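Local atomic coordinates of type I modular polyketide synthase (Streptomyces albus subsp. albus, PDB entry 6IYR), a protein that probably loads a malonyl-type extender unit from its coenzyme A ester onto the assembly line, as the acyltransferase domain of salinomycin synthase module 8. Residues A[129-134]-A[392-397]. Sequence-based numbering, arbitrary orientation.
Sequences VFVFPG and GAFVEA
Val129 to Val131 pair with Phe394 to Glu396 as adjacent parallel strands at the buried centre of the chain, where 129-132 and 393-396 are the inner two of a four-stranded parallel sheet. Four backbone hydrogen bonds establish the register: Val129 N to Ala393 O, Val395 N to Val129 O, Val131 N to Val395 O and Ala397 N to Val131 O. Ala397 N to Val131 O, just past the end of strand 393-396, is the longest, 3.0 Å, and the most bent, with an N-H...O angle of 152°. On one face Phe394 lies alongside Val129, its CD2 3.6 Å from Val129 CB. A chi1 of 177° puts Val129 CG2 beside the backbone N and over the Phe394 ring, 4.3 Å from its centroid, an off-centre CH-pi contact; Val131 CG2 instead meets the ring edge, 4.2 Å from Phe394 CD2. Helix 379-388 covers this face. Farther along it, the extended Glu396 chain reaches Pro133, whose CG is 3.3 Å from Glu396 OE2. The buried carboxylate is held by Ser398 OG and Val402 N at OE2 and by Leu403 N at OE1, tying the strand end to the following loop. On the other face Phe130 CD1 is 4.3 Å from Val395 CB; beyond this pair Phe132 CE2 lies 4.0 Å from Ala397 CB. The parallel sheet, with a probable GxSxG nucleophile elbow after 215-218, is consistent with the alpha/beta-hydrolase-like core of malonyl-CoA acyltransferases.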
loop_
_atom_site.group_PDB
_atom_site.type_symbol
_atom_site.label_atom_id
_atom_site.label_comp_id
_atom_site.label_asym_id
_atom_site.label_seq_id
_atom_site.Cartn_x
_atom_site.Cartn_y
_atom_site.Cartn_z
ATOM N N VAL A 129 -7.798 -1.438 7.414
ATOM C CA VAL A 129 -7.848 -1.977 6.072
ATOM C C VAL A 129 -6.481 -1.930 5.409
ATOM O O VAL A 129 -5.821 -0.864 5.391
ATOM C CB VAL A 129 -8.823 -1.173 5.223
ATOM C CG1 VAL A 129 -8.809 -1.709 3.812
ATOM C CG2 VAL A 129 -10.206 -1.227 5.818
ATOM N N PHE A 130 -6.003 -3.070 4.930
ATOM C CA PHE A 130 -4.785 -3.075 4.100
ATOM C C PHE A 130 -5.124 -2.874 2.588
ATOM O O PHE A 130 -5.923 -3.628 2.010
ATOM C CB PHE A 130 -3.976 -4.365 4.260
ATOM C CG PHE A 130 -3.233 -4.501 5.588
ATOM C CD1 PHE A 130 -3.449 -3.614 6.642
ATOM C CD2 PHE A 130 -2.469 -5.634 5.831
ATOM C CE1 PHE A 130 -2.814 -3.801 7.856
ATOM C CE2 PHE A 130 -1.857 -5.856 7.071
ATOM C CZ PHE A 130 -2.039 -4.933 8.079
ATOM N N VAL A 131 -4.418 -1.935 1.958
ATOM C CA VAL A 131 -4.605 -1.593 0.537
ATOM C C VAL A 131 -3.415 -2.025 -0.311
ATOM O O VAL A 131 -2.262 -1.769 0.042
ATOM C CB VAL A 131 -4.810 -0.087 0.365
ATOM C CG1 VAL A 131 -4.964 0.258 -1.115
ATOM C CG2 VAL A 131 -6.039 0.358 1.124
ATOM N N PHE A 132 -3.672 -2.765 -1.387
ATOM C CA PHE A 132 -2.602 -3.287 -2.209
ATOM C C PHE A 132 -2.751 -2.718 -3.628
ATOM O O PHE A 132 -3.656 -3.110 -4.365
ATOM C CB PHE A 132 -2.669 -4.813 -2.257
ATOM C CG PHE A 132 -2.411 -5.475 -0.928
ATOM C CD1 PHE A 132 -3.437 -5.615 0.003
ATOM C CD2 PHE A 132 -1.127 -5.858 -0.572
ATOM C CE1 PHE A 132 -3.199 -6.214 1.226
ATOM C CE2 PHE A 132 -0.896 -6.541 0.629
ATOM C CZ PHE A 132 -1.932 -6.713 1.524
ATOM N N PRO A 133 -1.916 -1.736 -3.984
ATOM C CA PRO A 133 -2.085 -1.127 -5.302
ATOM C C PRO A 133 -1.566 -2.005 -6.398
ATOM O O PRO A 133 -0.970 -3.065 -6.134
ATOM C CB PRO A 133 -1.226 0.158 -5.239
ATOM C CG PRO A 133 -0.638 0.199 -3.899
ATOM C CD PRO A 133 -0.770 -1.162 -3.260
ATOM N N GLY A 134 -1.726 -1.508 -7.625
ATOM C CA GLY A 134 -1.163 -2.142 -8.811
ATOM C C GLY A 134 0.158 -1.482 -9.202
ATOM O O GLY A 134 1.047 -1.247 -8.394
ATOM N N GLY A 392 -11.803 2.795 10.024
ATOM C CA GLY A 392 -11.297 4.141 10.309
ATOM C C GLY A 392 -9.914 4.393 9.756
ATOM O O GLY A 392 -9.440 5.528 9.745
ATOM N N ALA A 393 -9.214 3.322 9.391
ATOM C CA ALA A 393 -7.847 3.458 8.921
ATOM C C ALA A 393 -7.544 2.567 7.731
ATOM O O ALA A 393 -7.880 1.387 7.727
ATOM C CB ALA A 393 -6.845 3.177 10.027
ATOM N N PHE A 394 -6.918 3.178 6.727
ATOM C CA PHE A 394 -6.453 2.489 5.547
ATOM C C PHE A 394 -4.950 2.572 5.412
ATOM O O PHE A 394 -4.364 3.665 5.330
ATOM C CB PHE A 394 -7.098 3.129 4.312
ATOM C CG PHE A 394 -8.573 2.944 4.267
ATOM C CD1 PHE A 394 -9.394 3.745 5.010
ATOM C CD2 PHE A 394 -9.146 1.947 3.480
ATOM C CE1 PHE A 394 -10.763 3.539 5.020
ATOM C CE2 PHE A 394 -10.518 1.822 3.400
ATOM C CZ PHE A 394 -11.322 2.568 4.209
ATOM N N VAL A 395 -4.336 1.422 5.275
ATOM C CA VAL A 395 -2.884 1.337 5.198
ATOM C C VAL A 395 -2.481 0.746 3.870
ATOM O O VAL A 395 -2.747 -0.420 3.580
ATOM C CB VAL A 395 -2.304 0.497 6.347
ATOM C CG1 VAL A 395 -0.840 0.201 6.168
ATOM C CG2 VAL A 395 -2.485 1.228 7.670
ATOM N N GLU A 396 -1.735 1.535 3.089
ATOM C CA GLU A 396 -1.222 1.021 1.824
ATOM C C GLU A 396 0.086 0.324 2.032
ATOM O O GLU A 396 1.045 0.922 2.481
ATOM C CB GLU A 396 -1.115 2.152 0.782
ATOM C CG GLU A 396 -0.969 1.673 -0.666
ATOM C CD GLU A 396 -0.805 2.825 -1.626
ATOM O OE1 GLU A 396 -1.725 3.658 -1.682
ATOM O OE2 GLU A 396 0.253 2.913 -2.274
ATOM N N ALA A 397 0.087 -0.981 1.788
ATOM C CA ALA A 397 1.252 -1.810 1.936
ATOM C C ALA A 397 2.105 -1.768 0.690
ATOM O O ALA A 397 2.321 -2.810 0.076
ATOM C CB ALA A 397 0.844 -3.255 2.163
#